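Phosphoribosylaminoimidazole-succinocarboxamide synthase (Ehrlichia chaffeensis str. Arkansas, PDB 3KRE) catalyses the ATP-dependent joining of L-aspartate to 5-amino-1-(5-phosphoribosyl)imidazole-4-carboxylate, forming the succinocarboxamide intermediate SAICAR in de novo purine biosynthesis. Local coordinates at residues A[105-110]-A[198-203]; A[170-175]-A[210-215]. All blocks are in the same frame, centred on the assembly; numbering follows the deposited sequence.

Segment 198-203 joins the two interactions, whose centres lie about 9 Å apart. Along one edge it pairs with 105-110. Along the other, probable hydrogen bonds run from A215 N to E200 O (2.8 Å) and from G202 N to F213 O (2.9 Å), bringing in segment 210-215 of interaction 2. Helix segment 170-175 then packs on L212, which also touches I108, while I172 reaches F201. A strand held on both edges, with a helix laid over one face, illustrates how a sheet and its cover are built together. A 1,2-ethanediol, probably from the crystallisation liquor, lies about 3 Å from the T106 side chain.

Interaction 1 of 2, residues A[105-110]-A[198-203]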
ATOM      1  N   ILE A 105       2.355   5.507 -15.195  1.00  6.91           N
ATOM      2  CA  ILE A 105       2.914   6.702 -14.569  1.00  9.01           C
ATOM      3  C   ILE A 105       4.359   6.458 -14.083  1.00  9.36           C
ATOM      4  O   ILE A 105       4.793   5.313 -13.965  1.00  9.11           O
ATOM      5  CB  ILE A 105       2.032   7.185 -13.387  1.00  9.04           C
ATOM      6  CG1 ILE A 105       1.879   6.106 -12.320  1.00  9.87           C
ATOM      7  CG2 ILE A 105       0.648   7.637 -13.870  1.00  8.25           C
ATOM      8  CD1 ILE A 105       1.145   6.634 -11.065  1.00 13.23           C
ATOM      9  N   THR A 106       5.091   7.544 -13.840  1.00 10.55           N
ATOM     10  CA  THR A 106       6.412   7.433 -13.241  1.00 11.56           C
ATOM     11  C   THR A 106       6.297   7.496 -11.743  1.00 11.02           C
ATOM     12  O   THR A 106       5.748   8.452 -11.217  1.00  9.59           O
ATOM     13  CB  THR A 106       7.374   8.493 -13.764  1.00 13.26           C
ATOM     14  OG1 THR A 106       7.473   8.328 -15.186  1.00 18.45           O
ATOM     15  CG2 THR A 106       8.755   8.277 -13.183  1.00 13.12           C
ATOM     16  N   ILE A 107       6.785   6.454 -11.075  1.00 11.07           N
ATOM     17  CA  ILE A 107       6.607   6.342  -9.638  1.00 11.43           C
ATOM     18  C   ILE A 107       7.692   7.190  -8.994  1.00 11.72           C
ATOM     19  O   ILE A 107       8.854   7.128  -9.390  1.00 12.40           O
ATOM     20  CB  ILE A 107       6.684   4.886  -9.157  1.00 12.31           C
ATOM     21  CG1 ILE A 107       5.595   4.047  -9.833  1.00 14.72           C
ATOM     22  CG2 ILE A 107       6.518   4.778  -7.623  1.00 10.43           C
ATOM     23  CD1 ILE A 107       4.199   4.553  -9.559  1.00 15.04           C
ATOM     24  N   ILE A 108       7.304   8.005  -8.036  1.00 10.00           N
ATOM     25  CA  ILE A 108       8.241   8.762  -7.205  1.00 10.01           C
ATOM     26  C   ILE A 108       8.895   7.775  -6.211  1.00 10.43           C
ATOM     27  O   ILE A 108       8.221   6.986  -5.578  1.00 10.00           O
ATOM     28  CB  ILE A 108       7.510   9.905  -6.473  1.00  8.76           C
ATOM     29  CG1 ILE A 108       6.907  10.897  -7.474  1.00 10.68           C
ATOM     30  CG2 ILE A 108       8.412  10.606  -5.415  1.00  9.91           C
ATOM     31  CD1 ILE A 108       5.624  11.445  -7.022  1.00 12.38           C
ATOM     32  N   PRO A 109      10.212   7.826  -6.060  1.00 12.50           N
ATOM     33  CA  PRO A 109      10.839   6.704  -5.359  1.00 12.47           C
ATOM     34  C   PRO A 109      10.836   6.876  -3.837  1.00 11.76           C
ATOM     35  O   PRO A 109      11.883   6.678  -3.186  1.00 10.64           O
ATOM     36  CB  PRO A 109      12.260   6.742  -5.899  1.00 12.95           C
ATOM     37  CG  PRO A 109      12.532   8.176  -6.015  1.00 13.46           C
ATOM     38  CD  PRO A 109      11.213   8.844  -6.423  1.00 13.82           C
ATOM     39  N   ILE A 110       9.660   7.221  -3.297  1.00 11.18           N
ATOM     40  CA  ILE A 110       9.414   7.392  -1.856  0.50 10.84           C
ATOM     41  C   ILE A 110       8.291   6.450  -1.425  1.00 10.85           C
ATOM     42  O   ILE A 110       7.293   6.333  -2.144  1.00 12.62           O
ATOM     43  CB  ILE A 110       8.927   8.835  -1.559  0.50 10.28           C
ATOM     44  CG1 ILE A 110       9.954   9.867  -2.038  0.50 10.56           C
ATOM     45  CG2 ILE A 110       8.617   9.004  -0.068  0.50  8.65           C
ATOM     46  CD1 ILE A 110       9.466  11.313  -1.954  0.50 10.52           C
ATOM     47  N   LYS A 198       1.363   1.793   3.994  1.00  4.83           N
ATOM     48  CA  LYS A 198       2.366   2.372   3.127  1.00  5.47           C
ATOM     49  C   LYS A 198       1.696   2.747   1.816  1.00  6.28           C
ATOM     50  O   LYS A 198       0.922   1.960   1.242  1.00  7.25           O
ATOM     51  CB  LYS A 198       3.506   1.367   2.870  1.00  6.18           C
ATOM     52  CG  LYS A 198       4.649   1.843   1.952  1.00 10.93           C
ATOM     53  CD  LYS A 198       4.388   1.665   0.458  1.00 16.63           C
ATOM     54  CE  LYS A 198       4.668   0.228  -0.089  1.00 18.93           C
ATOM     55  NZ  LYS A 198       3.771   0.041  -1.272  1.00 22.68           N
ATOM     56  N   LEU A 199       2.021   3.942   1.326  1.00  5.45           N
ATOM     57  CA  LEU A 199       1.555   4.460   0.055  1.00  5.90           C
ATOM     58  C   LEU A 199       2.730   4.772  -0.862  1.00  6.42           C
ATOM     59  O   LEU A 199       3.821   5.116  -0.393  1.00  6.68           O
ATOM     60  CB  LEU A 199       0.794   5.776   0.255  1.00  6.43           C
ATOM     61  CG  LEU A 199      -0.434   5.713   1.144  1.00  6.48           C
ATOM     62  CD1 LEU A 199      -1.051   7.134   1.249  1.00  5.82           C
ATOM     63  CD2 LEU A 199      -1.458   4.661   0.594  1.00  7.33           C
ATOM     64  N   GLU A 200       2.494   4.681  -2.167  1.00  5.58           N
ATOM     65  CA  GLU A 200       3.405   5.181  -3.179  1.00  5.93           C
ATOM     66  C   GLU A 200       2.613   5.996  -4.158  1.00  5.86           C
ATOM     67  O   GLU A 200       1.452   5.667  -4.462  1.00  6.42           O
ATOM     68  CB  GLU A 200       4.073   4.020  -3.948  1.00  6.61           C
ATOM     69  CG  GLU A 200       4.994   3.221  -3.055  1.00  8.00           C
ATOM     70  CD  GLU A 200       5.627   2.053  -3.786  1.00 13.78           C
ATOM     71  OE1 GLU A 200       5.886   2.166  -5.009  1.00 16.29           O
ATOM     72  OE2 GLU A 200       5.902   1.049  -3.105  1.00 15.74           O
ATOM     73  N   PHE A 201       3.248   7.038  -4.667  1.00  5.12           N
ATOM     74  CA  PHE A 201       2.606   7.925  -5.615  1.00  6.28           C
ATOM     75  C   PHE A 201       3.450   8.012  -6.872  1.00  6.20           C
ATOM     76  O   PHE A 201       4.664   7.806  -6.836  1.00  6.23           O
ATOM     77  CB  PHE A 201       2.489   9.316  -5.022  1.00  5.15           C
ATOM     78  CG  PHE A 201       1.481   9.429  -3.865  1.00  6.29           C
ATOM     79  CD1 PHE A 201       0.187   9.887  -4.077  1.00  6.61           C
ATOM     80  CD2 PHE A 201       1.864   9.099  -2.568  1.00  5.99           C
ATOM     81  CE1 PHE A 201      -0.711   9.988  -2.988  1.00  6.68           C
ATOM     82  CE2 PHE A 201       0.941   9.196  -1.504  1.00  7.18           C
ATOM     83  CZ  PHE A 201      -0.299   9.660  -1.729  1.00  6.23           C
ATOM     84  N   GLY A 202       2.809   8.419  -7.963  1.00  6.68           N
ATOM     85  CA  GLY A 202       3.513   8.678  -9.207  1.00  7.88           C
ATOM     86  C   GLY A 202       2.898   9.861  -9.929  1.00  8.10           C
ATOM     87  O   GLY A 202       1.926  10.451  -9.460  1.00  8.89           O
ATOM     88  N   LYS A 203       3.512  10.236 -11.026  1.00  9.75           N
ATOM     89  CA  LYS A 203       3.053  11.378 -11.780  1.00 10.50           C
ATOM     90  C   LYS A 203       2.903  10.979 -13.225  1.00 11.50           C
ATOM     91  O   LYS A 203       3.616  10.052 -13.710  1.00 11.22           O
ATOM     92  CB  LYS A 203       4.034  12.537 -11.637  1.00 10.69           C
ATOM     93  CG  LYS A 203       4.024  13.148 -10.249  1.00 13.40           C
ATOM     94  CD  LYS A 203       4.535  14.564 -10.241  1.00 17.91           C
ATOM     95  CE  LYS A 203       6.007  14.661 -10.122  1.00 20.80           C
ATOM     96  NZ  LYS A 203       6.431  16.129 -10.245  1.00 21.74           N
TER
HETATM   97  O   HOH W   1       5.847   7.631  -3.972  1.00 11.62           O
HETATM   98  O   HOH W   2       8.477   4.095  -4.558  1.00 27.59           O
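I105 and I107 approach G202 from the same face of the sheet, where the glycine presents bare backbone. With CG1 of I105 set between its backbone N and carbonyl carbon (chi1 59°), the chain reaches forward and lays CD1 3.6 Å from G202 CA. I107 sends CD1 towards the same CA, while its CG2 branch reaches across to E200, whose side chain it meets at about a right angle, 3.7 Å from OE1. The other carboxylate oxygen of E200 is engaged by two lysines, K198 from above the carboxylate plane and K144 from outside the segments. On the opposite face, I108 passes obliquely over the stem of K203, with CD1 4.0 Å from K203 CG, and the lysine continues to a salt bridge with E168. Between these faces the backbones form an antiparallel pairing: T106 and K203 exchange two hydrogen bonds, and I108 N donates to F201 O at 2.9 Å. Beyond that point the chain bends through an inverse gamma turn centred on P109, and direct pairing lapses. A water fills the break, accepting from F201 N at 2.8 Å and lying within hydrogen-bonding distance of I108 O and I110 O. The antiparallel sheet of the SAICAR synthetase domain is thus broken at the turn, a water bridging the backbones there, and strands 99-107 and 110-115 both pair with the long strand 192-204.

Interaction 2 of 2, residues A[170-175]-A[210-215]; sequences EKIKIL and SDLFLA
K171 leaves its helix with CG opposite the backbone N (chi1 -180°), then bends at chi2 (73°) and again at chi4, which turns NZ towards D211; the aspartate carboxylate also swings opposite its own backbone N (chi1 -159°) to meet it. The setting is helix-on-sheet packing: helix 166-189 lies over a face of the antiparallel sheet, and one of its turns meets the loop leading into the short strand 213-214. The salt bridge lies at the more open margin of this interface. NZ takes OD2 at 2.9 Å on the syn side, slightly out of the carboxylate plane, and has a weaker hold on OD1, so the ammonium straddles both oxygens. K88 makes a second salt bridge to OD2, and two positive charges would be expected to stabilise the ionised carboxylate. Deeper in the interface, L212 points at the helix and packs against both I172 and L175. Its CD1 meets I172 CB at 3.7 Å, the two side chains crossing at about a right angle, while L175 slants in, with CD1 4.2 Å from L212 CB. I172 extends this apolar layer to F141 of the sheet. The aspartate is also tied to its own loop: L212 N donates to D211 OD1 at 2.8 Å from above the carboxylate plane, and S210 OG donates to a lone pair of D211 O at 2.9 Å.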
ATOM      1  N   GLU A 170       4.113  19.085   0.738  1.00 11.54           N
ATOM      2  CA  GLU A 170       2.987  19.428   1.604  1.00 12.11           C
ATOM      3  C   GLU A 170       1.737  18.670   1.114  1.00 10.95           C
ATOM      4  O   GLU A 170       0.955  18.164   1.921  1.00 10.41           O
ATOM      5  CB  GLU A 170       2.768  20.942   1.638  1.00 13.30           C
ATOM      6  CG  GLU A 170       1.408  21.424   2.239  1.00 18.13           C
ATOM      7  CD  GLU A 170       1.070  21.018   3.694  1.00 23.85           C
ATOM      8  OE1 GLU A 170       1.357  19.868   4.179  1.00 27.41           O
ATOM      9  OE2 GLU A 170       0.394  21.870   4.352  1.00 26.52           O
ATOM     10  N   LYS A 171       1.546  18.602  -0.202  1.00  9.86           N
ATOM     11  CA  LYS A 171       0.366  17.909  -0.760  1.00 10.85           C
ATOM     12  C   LYS A 171       0.375  16.412  -0.398  1.00  9.21           C
ATOM     13  O   LYS A 171      -0.641  15.855  -0.005  1.00  8.42           O
ATOM     14  CB  LYS A 171       0.306  18.083  -2.267  1.00 11.43           C
ATOM     15  CG  LYS A 171      -0.863  17.422  -2.961  1.00 15.77           C
ATOM     16  CD  LYS A 171      -2.187  18.127  -2.741  1.00 19.83           C
ATOM     17  CE  LYS A 171      -3.246  17.665  -3.777  1.00 22.44           C
ATOM     18  NZ  LYS A 171      -3.156  18.325  -5.141  1.00 23.18           N
ATOM     19  N   ILE A 172       1.529  15.776  -0.509  1.00  8.39           N
ATOM     20  CA  ILE A 172       1.598  14.342  -0.255  1.00  8.37           C
ATOM     21  C   ILE A 172       1.224  14.029   1.191  1.00  7.38           C
ATOM     22  O   ILE A 172       0.591  13.006   1.485  1.00  7.00           O
ATOM     23  CB  ILE A 172       2.975  13.760  -0.681  1.00  8.60           C
ATOM     24  CG1 ILE A 172       2.854  12.274  -1.012  1.00 10.93           C
ATOM     25  CG2 ILE A 172       4.054  13.941   0.351  1.00  9.76           C
ATOM     26  CD1 ILE A 172       4.068  11.776  -1.786  1.00 12.28           C
ATOM     27  N   LYS A 173       1.566  14.934   2.098  1.00  6.65           N
ATOM     28  CA  LYS A 173       1.211  14.730   3.502  1.00  7.65           C
ATOM     29  C   LYS A 173      -0.303  14.937   3.711  1.00  7.59           C
ATOM     30  O   LYS A 173      -0.960  14.162   4.437  1.00  7.85           O
ATOM     31  CB  LYS A 173       2.037  15.639   4.394  1.00  7.87           C
ATOM     32  CG  LYS A 173       3.537  15.361   4.271  1.00  9.11           C
ATOM     33  CD  LYS A 173       4.348  16.071   5.372  1.00 12.30           C
ATOM     34  CE  LYS A 173       4.594  17.471   5.057  1.00 15.49           C
ATOM     35  NZ  LYS A 173       5.252  18.142   6.251  1.00 11.93           N
ATOM     36  N   ILE A 174      -0.855  15.943   3.064  1.00  7.59           N
ATOM     37  CA  ILE A 174      -2.304  16.222   3.183  1.00  7.71           C
ATOM     38  C   ILE A 174      -3.089  15.016   2.621  1.00  6.42           C
ATOM     39  O   ILE A 174      -4.061  14.512   3.254  1.00  6.90           O
ATOM     40  CB  ILE A 174      -2.693  17.497   2.434  1.00  8.34           C
ATOM     41  CG1 ILE A 174      -2.154  18.740   3.169  1.00 10.96           C
ATOM     42  CG2 ILE A 174      -4.222  17.564   2.226  1.00  9.86           C
ATOM     43  CD1 ILE A 174      -2.191  20.016   2.282  1.00 14.45           C
ATOM     44  N   LEU A 175      -2.664  14.539   1.458  1.00  6.25           N
ATOM     45  CA  LEU A 175      -3.328  13.401   0.803  1.00  5.53           C
ATOM     46  C   LEU A 175      -3.204  12.148   1.656  1.00  6.05           C
ATOM     47  O   LEU A 175      -4.174  11.391   1.782  1.00  6.88           O
ATOM     48  CB  LEU A 175      -2.737  13.134  -0.602  1.00  6.23           C
ATOM     49  CG  LEU A 175      -3.027  14.183  -1.673  1.00  7.07           C
ATOM     50  CD1 LEU A 175      -2.224  13.869  -2.992  1.00  8.06           C
ATOM     51  CD2 LEU A 175      -4.563  14.310  -1.966  1.00  8.23           C
ATOM     52  N   SER A 210       1.858  17.534 -13.457  1.00  9.10           N
ATOM     53  CA  SER A 210       1.038  16.419 -13.007  1.00 10.21           C
ATOM     54  C   SER A 210       0.785  16.519 -11.497  1.00 10.08           C
ATOM     55  O   SER A 210       1.685  16.863 -10.735  1.00  9.07           O
ATOM     56  CB  SER A 210       1.765  15.114 -13.291  1.00  9.96           C
ATOM     57  OG  SER A 210       1.015  14.011 -12.879  1.00 10.92           O
ATOM     58  N   ASP A 211      -0.429  16.217 -11.073  1.00 10.64           N
ATOM     59  CA  ASP A 211      -0.679  16.062  -9.636  1.00 11.07           C
ATOM     60  C   ASP A 211      -0.147  14.669  -9.239  1.00 10.56           C
ATOM     61  O   ASP A 211       0.355  13.911 -10.080  1.00  9.64           O
ATOM     62  CB  ASP A 211      -2.168  16.252  -9.344  1.00 12.32           C
ATOM     63  CG  ASP A 211      -2.482  16.611  -7.885  1.00 14.37           C
ATOM     64  OD1 ASP A 211      -1.585  16.625  -6.999  1.00 14.82           O
ATOM     65  OD2 ASP A 211      -3.676  16.903  -7.645  1.00 17.18           O
ATOM     66  N   LEU A 212      -0.224  14.360  -7.946  1.00 10.63           N
ATOM     67  CA  LEU A 212       0.273  13.130  -7.393  1.00  9.80           C
ATOM     68  C   LEU A 212      -0.841  12.085  -7.468  1.00  9.36           C
ATOM     69  O   LEU A 212      -1.962  12.320  -6.986  1.00  9.23           O
ATOM     70  CB  LEU A 212       0.687  13.369  -5.932  1.00  9.80           C
ATOM     71  CG  LEU A 212       1.824  14.372  -5.731  1.00 11.72           C
ATOM     72  CD1 LEU A 212       2.058  14.653  -4.201  1.00 11.76           C
ATOM     73  CD2 LEU A 212       3.098  13.881  -6.431  1.00 13.71           C
ATOM     74  N   PHE A 213      -0.551  10.976  -8.130  1.00  7.94           N
ATOM     75  CA  PHE A 213      -1.509   9.885  -8.300  1.00  6.89           C
ATOM     76  C   PHE A 213      -1.121   8.756  -7.400  1.00  6.20           C
ATOM     77  O   PHE A 213      -0.002   8.264  -7.474  1.00  6.87           O
ATOM     78  CB  PHE A 213      -1.531   9.407  -9.746  1.00  7.58           C
ATOM     79  CG  PHE A 213      -2.204  10.413 -10.663  1.00  8.12           C
ATOM     80  CD1 PHE A 213      -3.526  10.255 -11.036  1.00  7.05           C
ATOM     81  CD2 PHE A 213      -1.529  11.562 -11.037  1.00 12.35           C
ATOM     82  CE1 PHE A 213      -4.157  11.191 -11.826  1.00 10.33           C
ATOM     83  CE2 PHE A 213      -2.186  12.549 -11.834  1.00 13.31           C
ATOM     84  CZ  PHE A 213      -3.461  12.338 -12.236  1.00 12.20           C
ATOM     85  N   LEU A 214      -2.081   8.264  -6.635  1.00  6.64           N
ATOM     86  CA  LEU A 214      -1.831   7.095  -5.815  1.00  5.82           C
ATOM     87  C   LEU A 214      -1.611   5.855  -6.709  1.00  6.25           C
ATOM     88  O   LEU A 214      -2.387   5.575  -7.640  1.00  6.29           O
ATOM     89  CB  LEU A 214      -2.988   6.834  -4.856  1.00  5.63           C
ATOM     90  CG  LEU A 214      -2.717   5.794  -3.778  1.00  8.46           C
ATOM     91  CD1 LEU A 214      -1.664   6.297  -2.779  1.00  7.89           C
ATOM     92  CD2 LEU A 214      -4.044   5.499  -3.085  1.00  8.79           C
ATOM     93  N   ALA A 215      -0.561   5.109  -6.397  1.00  5.71           N
ATOM     94  CA  ALA A 215      -0.161   3.963  -7.235  1.00  5.76           C
ATOM     95  C   ALA A 215       0.031   2.710  -6.371  1.00  6.34           C
ATOM     96  O   ALA A 215      -0.542   2.613  -5.291  1.00  5.83           O
ATOM     97  CB  ALA A 215       1.083   4.336  -7.975  1.00  6.22           C
TER